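Local coordinates for calcium binding protein (Fasciola hepatica, PDB 5FX0), which probably binds calcium through its EF-hand region, the piece described here being its dynein light chain-like domain, at residues F80-L86 with A99-P103; V30-K35 with I88-Y92. One frame throughout, in Å; residues are numbered along the deposited sequence.

Contact 1: residues F80-L86 with A99-P103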
ATOM      1  N   PHE A  80      -6.368  -6.704  -2.749  1.00 78.75           N
ATOM      2  CA  PHE A  80      -7.624  -5.953  -2.871  1.00 86.38           C
ATOM      3  C   PHE A  80      -8.755  -6.870  -3.358  1.00 87.70           C
ATOM      4  O   PHE A  80      -9.821  -6.916  -2.744  1.00 89.55           O
ATOM      5  CB  PHE A  80      -7.444  -4.756  -3.823  1.00 90.52           C
ATOM      6  CG  PHE A  80      -8.740  -4.212  -4.410  1.00 98.61           C
ATOM      7  CD1 PHE A  80      -9.877  -3.995  -3.618  1.00101.35           C
ATOM      8  CD2 PHE A  80      -8.814  -3.892  -5.761  1.00101.57           C
ATOM      9  CE1 PHE A  80     -11.050  -3.496  -4.173  1.00104.89           C
ATOM     10  CE2 PHE A  80      -9.983  -3.389  -6.317  1.00105.67           C
ATOM     11  CZ  PHE A  80     -11.099  -3.191  -5.523  1.00107.05           C
ATOM     12  N   SER A  81      -8.536  -7.567  -4.475  1.00 93.91           N
ATOM     13  CA  SER A  81      -9.598  -8.340  -5.123  1.00 91.01           C
ATOM     14  C   SER A  81      -9.082  -9.545  -5.912  1.00 90.60           C
ATOM     15  O   SER A  81      -7.988  -9.514  -6.488  1.00 80.34           O
ATOM     16  CB  SER A  81     -10.401  -7.432  -6.061  1.00 86.43           C
ATOM     17  OG  SER A  81     -11.649  -8.013  -6.377  1.00 87.94           O
ATOM     18  N   HIS A  82      -9.895 -10.601  -5.911  1.00 92.94           N
ATOM     19  CA  HIS A  82      -9.753 -11.722  -6.834  1.00 95.65           C
ATOM     20  C   HIS A  82     -10.302 -11.320  -8.201  1.00 94.41           C
ATOM     21  O   HIS A  82      -9.883 -11.862  -9.221  1.00 92.66           O
ATOM     22  CB  HIS A  82     -10.518 -12.948  -6.323  1.00101.48           C
ATOM     23  CG  HIS A  82     -10.077 -13.420  -4.973  1.00104.35           C
ATOM     24  ND1 HIS A  82      -8.811 -13.911  -4.730  1.00106.71           N
ATOM     25  CD2 HIS A  82     -10.738 -13.479  -3.792  1.00105.31           C
ATOM     26  CE1 HIS A  82      -8.710 -14.248  -3.457  1.00108.16           C
ATOM     27  NE2 HIS A  82      -9.865 -13.995  -2.865  1.00108.24           N
ATOM     28  N   GLU A  83     -11.233 -10.364  -8.211  1.00 98.82           N
ATOM     29  CA  GLU A  83     -11.823  -9.852  -9.452  1.00102.99           C
ATOM     30  C   GLU A  83     -10.778  -9.106 -10.293  1.00 96.38           C
ATOM     31  O   GLU A  83      -9.754  -8.651  -9.765  1.00 95.29           O
ATOM     32  CB  GLU A  83     -12.986  -8.875  -9.170  1.00108.30           C
ATOM     33  CG  GLU A  83     -14.116  -9.387  -8.281  1.00109.86           C
ATOM     34  CD  GLU A  83     -14.888 -10.527  -8.910  1.00118.50           C
ATOM     35  OE1 GLU A  83     -15.395 -10.355 -10.039  1.00130.63           O
ATOM     36  OE2 GLU A  83     -14.998 -11.595  -8.273  1.00122.04           O
ATOM     37  N   PRO A  84     -11.031  -8.975 -11.607  1.00 86.46           N
ATOM     38  CA  PRO A  84     -10.218  -8.020 -12.363  1.00 81.39           C
ATOM     39  C   PRO A  84     -10.398  -6.589 -11.835  1.00 72.79           C
ATOM     40  O   PRO A  84     -11.509  -6.189 -11.503  1.00 67.74           O
ATOM     41  CB  PRO A  84     -10.755  -8.142 -13.803  1.00 81.07           C
ATOM     42  CG  PRO A  84     -12.068  -8.842 -13.689  1.00 83.25           C
ATOM     43  CD  PRO A  84     -11.981  -9.708 -12.467  1.00 84.77           C
ATOM     44  N   PHE A  85      -9.294  -5.861 -11.707  1.00 65.86           N
ATOM     45  CA  PHE A  85      -9.324  -4.404 -11.515  1.00 57.20           C
ATOM     46  C   PHE A  85      -8.093  -3.822 -12.166  1.00 47.75           C
ATOM     47  O   PHE A  85      -7.078  -4.514 -12.321  1.00 49.02           O
ATOM     48  CB  PHE A  85      -9.376  -4.025 -10.025  1.00 60.02           C
ATOM     49  CG  PHE A  85      -8.215  -4.558  -9.214  1.00 58.66           C
ATOM     50  CD1 PHE A  85      -8.227  -5.857  -8.734  1.00 62.12           C
ATOM     51  CD2 PHE A  85      -7.114  -3.757  -8.927  1.00 56.91           C
ATOM     52  CE1 PHE A  85      -7.162  -6.351  -7.976  1.00 67.04           C
ATOM     53  CE2 PHE A  85      -6.046  -4.240  -8.170  1.00 60.91           C
ATOM     54  CZ  PHE A  85      -6.069  -5.538  -7.690  1.00 59.96           C
ATOM     55  N   LEU A  86      -8.178  -2.558 -12.554  1.00 47.44           N
ATOM     56  CA  LEU A  86      -7.014  -1.849 -13.075  1.00 48.69           C
ATOM     57  C   LEU A  86      -6.029  -1.601 -11.938  1.00 49.64           C
ATOM     58  O   LEU A  86      -6.395  -1.063 -10.889  1.00 46.13           O
ATOM     59  CB  LEU A  86      -7.392  -0.520 -13.692  1.00 49.49           C
ATOM     60  CG  LEU A  86      -8.324  -0.568 -14.891  1.00 54.55           C
ATOM     61  CD1 LEU A  86      -8.641   0.859 -15.316  1.00 56.31           C
ATOM     62  CD2 LEU A  86      -7.695  -1.346 -16.036  1.00 56.09           C
ATOM     63  N   ALA A  99      -0.626   1.643  -7.623  1.00 41.35           N
ATOM     64  CA  ALA A  99      -1.880   2.369  -7.883  1.00 41.25           C
ATOM     65  C   ALA A  99      -2.898   1.394  -8.421  1.00 39.82           C
ATOM     66  O   ALA A  99      -2.585   0.578  -9.266  1.00 43.12           O
ATOM     67  CB  ALA A  99      -1.657   3.523  -8.873  1.00 39.73           C
ATOM     68  N   TRP A 100      -4.111   1.469  -7.925  1.00 40.99           N
ATOM     69  CA  TRP A 100      -5.164   0.613  -8.411  1.00 44.03           C
ATOM     70  C   TRP A 100      -6.529   1.216  -8.151  1.00 46.29           C
ATOM     71  O   TRP A 100      -6.689   2.148  -7.363  1.00 49.86           O
ATOM     72  CB  TRP A 100      -5.043  -0.764  -7.782  1.00 43.84           C
ATOM     73  CG  TRP A 100      -5.373  -0.782  -6.353  1.00 48.99           C
ATOM     74  CD1 TRP A 100      -6.572  -1.085  -5.808  1.00 50.96           C
ATOM     75  CD2 TRP A 100      -4.498  -0.492  -5.267  1.00 47.06           C
ATOM     76  NE1 TRP A 100      -6.513  -0.998  -4.454  1.00 51.97           N
ATOM     77  CE2 TRP A 100      -5.246  -0.638  -4.087  1.00 52.04           C
ATOM     78  CE3 TRP A 100      -3.159  -0.135  -5.173  1.00 46.08           C
ATOM     79  CZ2 TRP A 100      -4.696  -0.428  -2.814  1.00 53.00           C
ATOM     80  CZ3 TRP A 100      -2.607   0.073  -3.911  1.00 49.48           C
ATOM     81  CH2 TRP A 100      -3.372  -0.074  -2.751  1.00 51.58           C
ATOM     82  N   ARG A 101      -7.515   0.684  -8.838  1.00 48.78           N
ATOM     83  CA  ARG A 101      -8.818   1.279  -8.869  1.00 51.07           C
ATOM     84  C   ARG A 101      -9.799   0.334  -8.225  1.00 52.87           C
ATOM     85  O   ARG A 101      -9.690  -0.879  -8.381  1.00 52.03           O
ATOM     86  CB  ARG A 101      -9.215   1.566 -10.302  1.00 53.25           C
ATOM     87  CG  ARG A 101     -10.348   2.576 -10.394  1.00 63.42           C
ATOM     88  CD  ARG A 101     -11.462   2.152 -11.336  1.00 64.59           C
ATOM     89  NE  ARG A 101     -11.427   2.942 -12.560  1.00 67.53           N
ATOM     90  CZ  ARG A 101     -11.648   2.483 -13.790  1.00 69.61           C
ATOM     91  NH1 ARG A 101     -11.900   1.189 -14.036  1.00 66.85           N
ATOM     92  NH2 ARG A 101     -11.597   3.344 -14.800  1.00 71.47           N
ATOM     93  N   THR A 102     -10.750   0.900  -7.496  1.00 65.22           N
ATOM     94  CA  THR A 102     -11.768   0.128  -6.782  1.00 81.80           C
ATOM     95  C   THR A 102     -13.168   0.622  -7.207  1.00 84.59           C
ATOM     96  O   THR A 102     -13.327   1.821  -7.491  1.00 74.57           O
ATOM     97  CB  THR A 102     -11.529   0.230  -5.249  1.00 90.59           C
ATOM     98  OG1 THR A 102     -12.488  -0.565  -4.541  1.00107.23           O
ATOM     99  CG2 THR A 102     -11.579   1.693  -4.742  1.00 87.05           C
ATOM    100  N   PRO A 103     -14.179  -0.291  -7.272  1.00 98.09           N
ATOM    101  CA  PRO A 103     -15.533   0.137  -7.705  1.00 94.00           C
ATOM    102  C   PRO A 103     -16.188   1.148  -6.762  1.00 87.36           C
ATOM    103  O   PRO A 103     -17.179   1.762  -7.132  1.00 83.40           O
ATOM    104  CB  PRO A 103     -16.334  -1.177  -7.719  1.00 89.49           C
ATOM    105  CG  PRO A 103     -15.617  -2.071  -6.767  1.00 90.29           C
ATOM    106  CD  PRO A 103     -14.162  -1.735  -6.942  1.00 94.48           C
TER
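Where the dynein light chain-like sheet frays into a loop, L86 and R101 add one backbone bond to the antiparallel pairing of strands 87-92 and 95-101. R101 N donates to L86 O at 2.9 Å, the donor lying nearly in line with the C=O bond (166° at the oxygen), and W100 CA makes a CA-H...O contact with the same oxygen. The loop 80-86, which runs from strand 75-79 back to strand 87-92, tightens at S81, whose OG accepts from E83 N in an ST turn. Both phenylalanines then close on W100 in an aromatic cluster. F80 is set at an oblique tilt to the indole, planes 36° apart, with F80 CD2 3.6 Å from W100 CD1; F85 brings CE2 to 3.6 Å from W100 CB, W100 CB lying at the edge of the F85 ring. F80 CD2 also stands over the centre of one F85 face, packing the two phenylalanines on each other while both touch W100. The broad apolar rings of F80, F85 and W100 thus fill the space between the loop and the end of strand 95-101. The second subunit packs here too, its Q68 against F80 and W100. T102 OG1 comes within 3.1 Å of F80 CZ, and P103 CD meets the edge of the same ring. Outside this cluster, L86 and R101 run alongside each other. Bends at chi2 and chi3 set the arginine's guanidinium beside L86, and its NH2 is hydrogen-bonded to Y63 O, while L86 CD1 rests over one face of the group, 3.5 Å from R101 NH1.

Contact 2: residues V30-K35 with I88-Y92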
ATOM      1  N   VAL A  30       0.634   6.863 -17.175  1.00 46.27           N
ATOM      2  CA  VAL A  30       0.760   6.797 -15.732  1.00 42.75           C
ATOM      3  C   VAL A  30       2.224   6.896 -15.297  1.00 43.60           C
ATOM      4  O   VAL A  30       2.544   7.656 -14.371  1.00 39.74           O
ATOM      5  CB  VAL A  30       0.127   5.507 -15.181  1.00 46.32           C
ATOM      6  CG1 VAL A  30       0.450   5.294 -13.714  1.00 45.82           C
ATOM      7  CG2 VAL A  30      -1.382   5.550 -15.370  1.00 50.38           C
ATOM      8  N   THR A  31       3.116   6.148 -15.952  1.00 42.86           N
ATOM      9  CA  THR A  31       4.532   6.187 -15.569  1.00 42.81           C
ATOM     10  C   THR A  31       5.218   7.527 -15.925  1.00 43.67           C
ATOM     11  O   THR A  31       5.968   8.038 -15.119  1.00 47.36           O
ATOM     12  CB  THR A  31       5.328   5.002 -16.128  1.00 40.27           C
ATOM     13  OG1 THR A  31       5.194   4.968 -17.535  1.00 40.19           O
ATOM     14  CG2 THR A  31       4.846   3.680 -15.551  1.00 41.60           C
ATOM     15  N   GLU A  32       4.923   8.124 -17.078  1.00 45.30           N
ATOM     16  CA  GLU A  32       5.492   9.457 -17.409  1.00 49.80           C
ATOM     17  C   GLU A  32       5.032  10.538 -16.418  1.00 48.50           C
ATOM     18  O   GLU A  32       5.835  11.354 -15.960  1.00 48.87           O
ATOM     19  CB  GLU A  32       5.151   9.902 -18.830  1.00 55.09           C
ATOM     20  CG  GLU A  32       5.589   8.964 -19.958  1.00 65.58           C
ATOM     21  CD  GLU A  32       7.091   8.847 -20.174  1.00 77.91           C
ATOM     22  OE1 GLU A  32       7.896   9.518 -19.482  1.00 83.57           O
ATOM     23  OE2 GLU A  32       7.467   8.056 -21.074  1.00 91.92           O
ATOM     24  N   LYS A  33       3.750  10.505 -16.061  1.00 48.07           N
ATOM     25  CA  LYS A  33       3.209  11.354 -14.993  1.00 51.70           C
ATOM     26  C   LYS A  33       3.947  11.177 -13.664  1.00 49.98           C
ATOM     27  O   LYS A  33       4.341  12.165 -13.029  1.00 48.30           O
ATOM     28  CB  LYS A  33       1.703  11.108 -14.795  1.00 53.75           C
ATOM     29  CG  LYS A  33       1.030  12.047 -13.808  1.00 56.36           C
ATOM     30  CD  LYS A  33       0.859  13.430 -14.401  1.00 65.29           C
ATOM     31  CE  LYS A  33       0.453  14.480 -13.367  1.00 69.62           C
ATOM     32  NZ  LYS A  33       1.024  15.812 -13.735  1.00 70.33           N
ATOM     33  N   PHE A  34       4.156   9.934 -13.240  1.00 48.26           N
ATOM     34  CA  PHE A  34       4.903   9.715 -12.005  1.00 47.65           C
ATOM     35  C   PHE A  34       6.319  10.312 -12.074  1.00 50.67           C
ATOM     36  O   PHE A  34       6.792  10.910 -11.109  1.00 47.50           O
ATOM     37  CB  PHE A  34       4.995   8.243 -11.673  1.00 43.67           C
ATOM     38  CG  PHE A  34       5.543   7.967 -10.307  1.00 40.23           C
ATOM     39  CD1 PHE A  34       4.737   8.080  -9.201  1.00 44.03           C
ATOM     40  CD2 PHE A  34       6.860   7.612 -10.130  1.00 43.99           C
ATOM     41  CE1 PHE A  34       5.220   7.819  -7.931  1.00 43.45           C
ATOM     42  CE2 PHE A  34       7.353   7.331  -8.862  1.00 44.15           C
ATOM     43  CZ  PHE A  34       6.529   7.433  -7.763  1.00 43.45           C
ATOM     44  N   LYS A  35       6.980  10.097 -13.207  1.00 52.08           N
ATOM     45  CA  LYS A  35       8.319  10.633 -13.494  1.00 55.86           C
ATOM     46  C   LYS A  35       8.356  12.160 -13.282  1.00 56.50           C
ATOM     47  O   LYS A  35       9.232  12.676 -12.602  1.00 50.36           O
ATOM     48  CB  LYS A  35       8.698  10.295 -14.940  1.00 59.25           C
ATOM     49  CG  LYS A  35      10.165  10.069 -15.230  1.00 71.35           C
ATOM     50  CD  LYS A  35      10.342   9.545 -16.661  1.00 79.62           C
ATOM     51  CE  LYS A  35      11.797   9.279 -17.024  1.00 82.84           C
ATOM     52  NZ  LYS A  35      12.544  10.531 -17.324  1.00 82.60           N
ATOM     53  N   ILE A  88      -1.465  -0.983 -11.380  1.00 35.57           N
ATOM     54  CA  ILE A  88      -0.116  -0.838 -11.880  1.00 35.93           C
ATOM     55  C   ILE A  88       0.816  -0.756 -10.673  1.00 39.33           C
ATOM     56  O   ILE A  88       0.464  -0.185  -9.619  1.00 40.08           O
ATOM     57  CB  ILE A  88      -0.012   0.346 -12.841  1.00 36.36           C
ATOM     58  CG1 ILE A  88       1.302   0.337 -13.596  1.00 38.70           C
ATOM     59  CG2 ILE A  88      -0.223   1.690 -12.150  1.00 39.33           C
ATOM     60  CD1 ILE A  88       1.266   1.278 -14.778  1.00 41.01           C
ATOM     61  N   GLN A  89       1.959  -1.412 -10.820  1.00 39.46           N
ATOM     62  CA  GLN A  89       3.024  -1.438  -9.836  1.00 39.23           C
ATOM     63  C   GLN A  89       4.295  -1.249 -10.616  1.00 37.57           C
ATOM     64  O   GLN A  89       4.550  -1.970 -11.558  1.00 36.62           O
ATOM     65  CB  GLN A  89       3.068  -2.759  -9.132  1.00 38.89           C
ATOM     66  CG  GLN A  89       1.759  -3.112  -8.472  1.00 46.01           C
ATOM     67  CD  GLN A  89       1.778  -4.523  -7.983  1.00 51.67           C
ATOM     68  OE1 GLN A  89       2.765  -4.989  -7.420  1.00 53.38           O
ATOM     69  NE2 GLN A  89       0.701  -5.231  -8.227  1.00 59.81           N
ATOM     70  N   PHE A  90       5.069  -0.251 -10.253  1.00 36.69           N
ATOM     71  CA  PHE A  90       6.317  -0.001 -10.933  1.00 37.62           C
ATOM     72  C   PHE A  90       7.321   0.662 -10.017  1.00 36.21           C
ATOM     73  O   PHE A  90       6.970   1.174  -8.970  1.00 34.87           O
ATOM     74  CB  PHE A  90       6.079   0.810 -12.209  1.00 37.13           C
ATOM     75  CG  PHE A  90       5.507   2.162 -11.977  1.00 36.24           C
ATOM     76  CD1 PHE A  90       4.163   2.326 -11.822  1.00 39.11           C
ATOM     77  CD2 PHE A  90       6.326   3.281 -11.930  1.00 41.82           C
ATOM     78  CE1 PHE A  90       3.615   3.583 -11.602  1.00 42.59           C
ATOM     79  CE2 PHE A  90       5.795   4.547 -11.704  1.00 40.34           C
ATOM     80  CZ  PHE A  90       4.434   4.696 -11.556  1.00 40.90           C
ATOM     81  N   ARG A  91       8.571   0.602 -10.419  1.00 37.50           N
ATOM     82  CA  ARG A  91       9.671   1.173  -9.670  1.00 42.11           C
ATOM     83  C   ARG A  91      10.231   2.344 -10.482  1.00 40.83           C
ATOM     84  O   ARG A  91      10.395   2.265 -11.703  1.00 40.55           O
ATOM     85  CB  ARG A  91      10.725   0.100  -9.422  1.00 44.53           C
ATOM     86  CG  ARG A  91      12.042   0.587  -8.815  1.00 53.51           C
ATOM     87  CD  ARG A  91      12.979  -0.556  -8.422  1.00 52.52           C
ATOM     88  NE  ARG A  91      12.447  -1.279  -7.258  1.00 63.28           N
ATOM     89  CZ  ARG A  91      11.729  -2.414  -7.281  1.00 64.39           C
ATOM     90  NH1 ARG A  91      11.445  -3.050  -8.414  1.00 63.15           N
ATOM     91  NH2 ARG A  91      11.284  -2.927  -6.136  1.00 65.91           N
ATOM     92  N   TYR A  92      10.491   3.441  -9.797  1.00 39.13           N
ATOM     93  CA  TYR A  92      11.263   4.536 -10.358  1.00 40.94           C
ATOM     94  C   TYR A  92      12.341   4.899  -9.350  1.00 41.16           C
ATOM     95  O   TYR A  92      12.064   5.486  -8.319  1.00 42.30           O
ATOM     96  CB  TYR A  92      10.381   5.717 -10.652  1.00 41.55           C
ATOM     97  CG  TYR A  92      11.125   6.839 -11.340  1.00 49.88           C
ATOM     98  CD1 TYR A  92      11.822   6.619 -12.535  1.00 51.37           C
ATOM     99  CD2 TYR A  92      11.136   8.119 -10.804  1.00 51.39           C
ATOM    100  CE1 TYR A  92      12.503   7.642 -13.160  1.00 53.40           C
ATOM    101  CE2 TYR A  92      11.812   9.145 -11.429  1.00 54.22           C
ATOM    102  CZ  TYR A  92      12.493   8.903 -12.596  1.00 52.25           C
ATOM    103  OH  TYR A  92      13.151   9.926 -13.199  1.00 55.29           O
TER
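The hydroxyl of T31, a residue packed on F90, lies close to two backbone carbonyls of its own helix: the strongest partner of OG1 is Q27 O, with V28 O also within bonding range. The buried hydroxyl therefore has a backbone acceptor where helix 24-40 packs against the sheet of the dynein light chain fold. With chi1 at 57°, OG1 turns back to the helix and CG2 is left facing the strand, where it makes a CH-pi contact 3.8 Å from the F90 ring centroid, almost straight above the ring. Threonine thus serves both needs. The axes of the segments 30-35 and 88-92 pass 10.1 Å apart at -36°, a gap that aromatic side chains can span. F90 points its edge at the face of F34 in a T-shaped pair, planes at 90° and centroids 5.2 Å apart, and F90 CZ also touches F34 CB. Toward one end of the contact the branched V30 and I88 meet tip to tip, V30 CG1 to I88 CG2, 4.0 Å. At the other, Y92 CB lies at the F34 ring edge, and K13, a residue of the expression tag, makes a cation-pi contact with the Y92 ring. The aliphatic part of K35 crosses Y92 at about a right angle, K35 CG lying 3.6 Å from Y92 OH.

How the contacts relate
Along the chain the two contacts interleave: 30-35 comes first, then 80-86, 88-92 and finally 99-103. They share one antiparallel sheet, in which strands 87-92 and 95-101 are consecutive neighbours, and they meet through A99 O and I88 N, 2.9 Å apart in a probable hydrogen bond. Their centres are about 17 Å from each other. Contact 2 sits near the centre of the folded domain, holding helix 24-40 against the sheet and touching no other protein chain of the assembly. Contact 1 lies at the sheet's end and packs on the second subunit. One strand pair therefore links the interior of the domain to a region that borders the dimer partner.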